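Local coordinates for protein chitinase (Paenibacillus sp. FPU-7, PDB 5GZT) that probably hydrolyses internal beta-1,4 linkages of chitin and chitodextrins at random, as an endo-acting chitinase, at residues K185-A190 with K200-G205; W253-K258 with G271-Q276. All blocks are in the same frame, centred on the assembly; numbering follows the deposited sequence.

How the contacts relate
Followed from the N terminus, the chain first closes contact 1, a hairpin of strands 184-191 and 197-203 with nine residues between its segments. Contact 2 opens only afterwards, in the hairpin of strands 251-261 and 264-284, so the two lie in series and neither nest nor cross. Their centres lie about 12 Å apart, as the hairpins sit in two layers packed face to face as a beta sandwich. The layers meet where Leu186 CD2 touches Val257 CG1 at 3.3 Å and where Tyr255 packs against Leu186 and Thr189. Strand 264-284 also pairs in parallel with strands 303-312 and 619-623 of the family 18 barrel, joining sandwich to barrel.

Contact 1. Residues K185-A190 with K200-G205; sequences KLISTA and KFNAYG
Lys185 and Asn202 face each other as a hydrogen-bonded antiparallel pair, near one end of a beta hairpin that is broken further along by a classic beta bulge. Lys185 N donates a hydrogen bond to Asn202 O at 2.8 Å. The return bond, from Asn202 N to Lys185 O, is 2.7 Å long but more bent. At the bulge, two residues of one strand, Ile187 and Ser188, stand opposite the single residue Lys200. Its carbonyl oxygen is therefore gripped by two donors: Ile187 N lies 3.0 Å from Lys200 O, and Ser188 N reaches the same oxygen less closely, at 3.3 Å. Both N-H groups come from the same face of the carbonyl plane, and the helix-like backbone of Ile187 (psi -44°) lets them converge. Beyond the bulge the pairing continues one residue out of step, with Lys200 N bonded to Ser188 O at 3.0 Å.

Outside the backbone, the bulge turns Ile187 toward the neighbouring strand, where its CD1 methyl meets Asn202 ND2 at 3.2 Å and its CG1 touches the same nitrogen. An alanine in place of Asn202 would keep the backbone bonds but would probably leave Ile187 CG1 and CD1 without the amide they rest on, opening a gap between Ile187 and strand 197-203. Glu239, on the next strand, also touches both Ile187 and Asn202. On the face of Asn202, a bend at chi3 (-53°) carries CE of Lys200 back to within 3.4 Å of Ser188 OG. On the opposite face, Leu186 CD2 packs on Phe201 CB, and both side chains reach Val257 of the facing sheet. Back at the Lys185-Asn202 end, the aliphatic part of Lys185 crosses the Tyr204 ring obliquely, its CD 3.4 Å from Tyr204 CE2.

Contact 2. Residues W253-K258 with G271-Q276; sequences WLYSVK and GKAFVQ. With FMT (formic acid), chain G.
Trp253 and Ala273 form one hydrogen-bonded antiparallel pair, and Tyr255 and Gly271 the next. Trp253 N donates to Ala273 O at 2.7 Å and Tyr255 N to Gly271 O at 2.8 Å, each with its return bond. Between them, at the non-hydrogen-bonded pair Leu254-Lys272, CA-H...O contacts join Lys272 CA to Trp253 O and Leu254 CA to Gly271 O.

Aromatic contacts fill the inner face. Tyr255 CG stands between the backbone N and the carbonyl carbon (chi1 69°). Gly271 N lies over the centre of one face of the Tyr255 ring, and Gly271 CA makes an off-centre CH-pi contact 4.2 Å from the centroid. A CB on Gly271 would come close to Tyr255 OH. The indole CD1 of Trp253 meets Val275 CG2 at 3.3 Å, while its NE1 is bonded to Ala249 O.

On the other face Leu254 CD2 is tight against Lys272 CG at 3.5 Å. Lys272 NZ bonds Tyr450 OH and, weakly, O1 of a formic acid molecule, probably from the crystallisation liquor.

The hairpin forms part of one layer of a beta sandwich: Tyr255 and Val257 pack on Leu186, and Trp253 and Ala273 on Leu197, of the opposing strands 184-191 and 197-203.

Contact 1. Residues K185-A190 with K200-G205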
loop_
_atom_site.group_PDB
_atom_site.type_symbol
_atom_site.label_atom_id
_atom_site.label_comp_id
_atom_site.label_asym_id
_atom_site.label_seq_id
_atom_site.Cartn_x
_atom_site.Cartn_y
_atom_site.Cartn_z
ATOM N N LYS B 185 -29.273 -14.514 -3.058
ATOM C CA LYS B 185 -28.486 -13.976 -4.205
ATOM C C LYS B 185 -27.644 -12.708 -3.870
ATOM O O LYS B 185 -28.194 -11.669 -3.484
ATOM C CB LYS B 185 -29.397 -13.620 -5.365
ATOM C CG LYS B 185 -30.253 -14.775 -5.859
ATOM C CD LYS B 185 -31.095 -14.395 -7.083
ATOM C CE LYS B 185 -30.270 -13.976 -8.295
ATOM N NZ LYS B 185 -29.158 -14.928 -8.585
ATOM N N LEU B 186 -26.324 -12.788 -4.078
ATOM C CA LEU B 186 -25.397 -11.636 -3.917
ATOM C C LEU B 186 -25.596 -10.628 -5.046
ATOM O O LEU B 186 -25.560 -11.018 -6.208
ATOM C CB LEU B 186 -23.930 -12.107 -3.922
ATOM C CG LEU B 186 -23.566 -13.194 -2.880
ATOM C CD1 LEU B 186 -22.093 -13.605 -2.870
ATOM C CD2 LEU B 186 -24.024 -12.796 -1.479
ATOM N N ILE B 187 -25.837 -9.357 -4.708
ATOM C CA ILE B 187 -25.986 -8.256 -5.702
ATOM C C ILE B 187 -24.590 -7.612 -6.010
ATOM O O ILE B 187 -24.261 -7.343 -7.197
ATOM C CB ILE B 187 -27.043 -7.191 -5.209
ATOM C CG1 ILE B 187 -28.510 -7.653 -5.479
ATOM C CG2 ILE B 187 -26.823 -5.797 -5.809
ATOM C CD1 ILE B 187 -29.151 -7.206 -6.812
ATOM N N SER B 188 -23.790 -7.373 -4.949
ATOM C CA SER B 188 -22.599 -6.490 -5.002
ATOM C C SER B 188 -22.028 -6.166 -3.627
ATOM O O SER B 188 -22.676 -6.392 -2.584
ATOM C CB SER B 188 -22.942 -5.132 -5.618
ATOM O OG SER B 188 -23.657 -4.354 -4.655
ATOM N N THR B 189 -20.826 -5.572 -3.659
ATOM C CA THR B 189 -20.100 -5.096 -2.473
ATOM C C THR B 189 -19.409 -3.761 -2.769
ATOM O O THR B 189 -19.010 -3.495 -3.906
ATOM C CB THR B 189 -18.925 -6.022 -2.117
ATOM O OG1 THR B 189 -17.919 -5.848 -3.120
ATOM C CG2 THR B 189 -19.361 -7.505 -2.067
ATOM N N ALA B 190 -19.193 -2.994 -1.705
ATOM C CA ALA B 190 -18.579 -1.692 -1.776
ATOM C C ALA B 190 -17.819 -1.384 -0.499
ATOM O O ALA B 190 -18.107 -1.950 0.596
ATOM C CB ALA B 190 -19.648 -0.627 -2.024
ATOM N N LYS B 200 -24.472 -6.113 -0.139
ATOM C CA LYS B 200 -25.841 -6.149 -0.614
ATOM C C LYS B 200 -26.165 -7.475 -1.265
ATOM O O LYS B 200 -25.407 -7.958 -2.137
ATOM C CB LYS B 200 -26.126 -5.049 -1.634
ATOM C CG LYS B 200 -26.161 -3.638 -1.061
ATOM C CD LYS B 200 -26.882 -2.647 -1.981
ATOM C CE LYS B 200 -26.303 -2.685 -3.394
ATOM N NZ LYS B 200 -26.836 -1.645 -4.320
ATOM N N PHE B 201 -27.321 -8.018 -0.854
ATOM C CA PHE B 201 -27.878 -9.274 -1.379
ATOM C C PHE B 201 -29.417 -9.265 -1.365
ATOM O O PHE B 201 -30.052 -8.640 -0.485
ATOM C CB PHE B 201 -27.332 -10.496 -0.611
ATOM C CG PHE B 201 -27.469 -10.419 0.902
ATOM C CD1 PHE B 201 -26.599 -9.650 1.672
ATOM C CD2 PHE B 201 -28.421 -11.179 1.579
ATOM C CE1 PHE B 201 -26.696 -9.610 3.077
ATOM C CE2 PHE B 201 -28.520 -11.139 2.981
ATOM C CZ PHE B 201 -27.664 -10.348 3.733
ATOM N N ASN B 202 -29.997 -9.922 -2.377
ATOM C CA ASN B 202 -31.437 -10.268 -2.412
ATOM C C ASN B 202 -31.653 -11.587 -1.653
ATOM O O ASN B 202 -31.093 -12.620 -2.046
ATOM C CB ASN B 202 -31.960 -10.390 -3.857
ATOM C CG ASN B 202 -32.107 -9.029 -4.555
ATOM O OD1 ASN B 202 -32.638 -8.053 -3.987
ATOM N ND2 ASN B 202 -31.672 -8.967 -5.811
ATOM N N ALA B 203 -32.425 -11.532 -0.554
ATOM C CA ALA B 203 -32.760 -12.719 0.265
ATOM C C ALA B 203 -34.231 -13.108 0.074
ATOM O O ALA B 203 -35.128 -12.551 0.717
ATOM C CB ALA B 203 -32.452 -12.487 1.747
ATOM N N TYR B 204 -34.460 -14.066 -0.822
ATOM C CA TYR B 204 -35.775 -14.669 -0.994
ATOM C C TYR B 204 -36.068 -15.512 0.258
ATOM O O TYR B 204 -35.157 -16.114 0.863
ATOM C CB TYR B 204 -35.841 -15.505 -2.273
ATOM C CG TYR B 204 -35.393 -14.772 -3.538
ATOM C CD1 TYR B 204 -35.846 -13.472 -3.827
ATOM C CD2 TYR B 204 -34.520 -15.385 -4.449
ATOM C CE1 TYR B 204 -35.440 -12.811 -4.975
ATOM C CE2 TYR B 204 -34.111 -14.729 -5.593
ATOM C CZ TYR B 204 -34.573 -13.447 -5.852
ATOM O OH TYR B 204 -34.175 -12.800 -6.990
ATOM N N GLY B 205 -37.338 -15.510 0.664
ATOM C CA GLY B 205 -37.755 -16.133 1.918
ATOM C C GLY B 205 -37.191 -15.422 3.132
ATOM O O GLY B 205 -36.734 -16.071 4.091
#

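Contact 2. Residues W253-K258 with G271-Q276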
loop_
_atom_site.group_PDB
_atom_site.type_symbol
_atom_site.label_atom_id
_atom_site.label_comp_id
_atom_site.label_asym_id
_atom_site.label_seq_id
_atom_site.Cartn_x
_atom_site.Cartn_y
_atom_site.Cartn_z
ATOM N N TRP B 253 -11.185 -8.934 1.737
ATOM C CA TRP B 253 -12.027 -9.647 2.743
ATOM C C TRP B 253 -12.794 -10.772 2.070
ATOM O O TRP B 253 -13.233 -10.649 0.946
ATOM C CB TRP B 253 -13.009 -8.716 3.458
ATOM C CG TRP B 253 -12.302 -7.841 4.401
ATOM C CD1 TRP B 253 -11.415 -6.868 4.061
ATOM C CD2 TRP B 253 -12.365 -7.847 5.837
ATOM N NE1 TRP B 253 -10.946 -6.250 5.189
ATOM C CE2 TRP B 253 -11.505 -6.825 6.293
ATOM C CE3 TRP B 253 -13.123 -8.548 6.776
ATOM C CZ2 TRP B 253 -11.323 -6.531 7.651
ATOM C CZ3 TRP B 253 -12.933 -8.269 8.146
ATOM C CH2 TRP B 253 -12.041 -7.271 8.565
ATOM N N LEU B 254 -12.911 -11.890 2.771
ATOM C CA LEU B 254 -13.744 -13.012 2.311
ATOM C C LEU B 254 -15.010 -13.008 3.158
ATOM O O LEU B 254 -14.959 -12.812 4.381
ATOM C CB LEU B 254 -12.966 -14.324 2.416
ATOM C CG LEU B 254 -11.632 -14.394 1.634
ATOM C CD1 LEU B 254 -10.876 -15.671 1.983
ATOM C CD2 LEU B 254 -11.849 -14.322 0.129
ATOM N N TYR B 255 -16.155 -13.151 2.511
ATOM C CA TYR B 255 -17.408 -13.235 3.270
ATOM C C TYR B 255 -18.279 -14.450 2.868
ATOM O O TYR B 255 -18.223 -14.920 1.729
ATOM C CB TYR B 255 -18.205 -11.923 3.176
ATOM C CG TYR B 255 -18.767 -11.643 1.807
ATOM C CD1 TYR B 255 -17.966 -11.115 0.806
ATOM C CD2 TYR B 255 -20.090 -11.915 1.504
ATOM C CE1 TYR B 255 -18.467 -10.869 -0.465
ATOM C CE2 TYR B 255 -20.602 -11.667 0.235
ATOM C CZ TYR B 255 -19.794 -11.143 -0.746
ATOM O OH TYR B 255 -20.286 -10.909 -2.012
ATOM N N SER B 256 -19.053 -14.947 3.836
ATOM C CA SER B 256 -20.163 -15.893 3.587
ATOM C C SER B 256 -21.458 -15.317 4.161
ATOM O O SER B 256 -21.472 -14.715 5.265
ATOM C CB SER B 256 -19.917 -17.231 4.258
ATOM O OG SER B 256 -19.966 -17.045 5.667
ATOM N N VAL B 257 -22.527 -15.528 3.401
ATOM C CA VAL B 257 -23.872 -15.173 3.811
ATOM C C VAL B 257 -24.831 -16.385 3.622
ATOM O O VAL B 257 -24.665 -17.205 2.701
ATOM C CB VAL B 257 -24.344 -13.874 3.072
ATOM C CG1 VAL B 257 -24.454 -14.079 1.564
ATOM C CG2 VAL B 257 -25.638 -13.319 3.661
ATOM N N LYS B 258 -25.799 -16.490 4.534
ATOM C CA LYS B 258 -26.944 -17.406 4.424
ATOM C C LYS B 258 -28.091 -16.920 5.336
ATOM O O LYS B 258 -27.843 -16.329 6.422
ATOM C CB LYS B 258 -26.548 -18.824 4.823
ATOM C CG LYS B 258 -25.685 -18.821 6.060
ATOM C CD LYS B 258 -25.614 -20.146 6.793
ATOM C CE LYS B 258 -25.598 -19.911 8.296
ATOM N NZ LYS B 258 -25.016 -21.070 9.013
ATOM N N GLY B 271 -18.090 -14.906 -1.220
ATOM C CA GLY B 271 -17.320 -14.044 -2.128
ATOM C C GLY B 271 -16.202 -13.264 -1.460
ATOM O O GLY B 271 -15.889 -13.446 -0.247
ATOM N N LYS B 272 -15.617 -12.379 -2.275
ATOM C CA LYS B 272 -14.524 -11.455 -1.870
ATOM C C LYS B 272 -15.022 -10.033 -1.957
ATOM O O LYS B 272 -15.651 -9.689 -2.949
ATOM C CB LYS B 272 -13.371 -11.502 -2.856
ATOM C CG LYS B 272 -12.521 -12.732 -2.865
ATOM C CD LYS B 272 -11.807 -12.802 -4.216
ATOM C CE LYS B 272 -10.953 -14.057 -4.315
ATOM N NZ LYS B 272 -10.016 -14.035 -5.471
ATOM N N ALA B 273 -14.725 -9.227 -0.942
ATOM C CA ALA B 273 -14.879 -7.768 -0.994
ATOM C C ALA B 273 -13.532 -7.092 -0.781
ATOM O O ALA B 273 -12.617 -7.679 -0.197
ATOM C CB ALA B 273 -15.803 -7.280 0.092
ATOM N N PHE B 274 -13.451 -5.837 -1.178
ATOM C CA PHE B 274 -12.171 -5.107 -1.123
ATOM C C PHE B 274 -12.352 -3.849 -0.314
ATOM O O PHE B 274 -13.228 -3.043 -0.613
ATOM C CB PHE B 274 -11.764 -4.798 -2.528
ATOM C CG PHE B 274 -11.635 -6.015 -3.391
ATOM C CD1 PHE B 274 -10.538 -6.839 -3.269
ATOM C CD2 PHE B 274 -12.641 -6.375 -4.280
ATOM C CE1 PHE B 274 -10.395 -7.973 -4.047
ATOM C CE2 PHE B 274 -12.521 -7.545 -5.055
ATOM C CZ PHE B 274 -11.384 -8.339 -4.932
ATOM N N VAL B 275 -11.555 -3.717 0.737
ATOM C CA VAL B 275 -11.614 -2.570 1.646
ATOM C C VAL B 275 -10.536 -1.558 1.166
ATOM O O VAL B 275 -9.383 -1.944 0.919
ATOM C CB VAL B 275 -11.450 -3.046 3.104
ATOM C CG1 VAL B 275 -11.280 -1.904 4.073
ATOM C CG2 VAL B 275 -12.696 -3.853 3.506
ATOM N N GLN B 276 -10.949 -0.301 0.959
ATOM C CA GLN B 276 -10.048 0.759 0.502
ATOM C C GLN B 276 -8.848 0.897 1.477
ATOM O O GLN B 276 -8.858 0.388 2.585
ATOM C CB GLN B 276 -10.793 2.100 0.414
ATOM C CG GLN B 276 -11.813 2.217 -0.696
ATOM C CD GLN B 276 -12.524 3.587 -0.662
ATOM O OE1 GLN B 276 -12.048 4.542 -0.036
ATOM N NE2 GLN B 276 -13.664 3.687 -1.340
HETATM C C FMT G . -11.107 -11.501 -7.223
HETATM O O1 FMT G . -10.667 -12.419 -7.939
HETATM O O2 FMT G . -12.171 -10.733 -7.543
#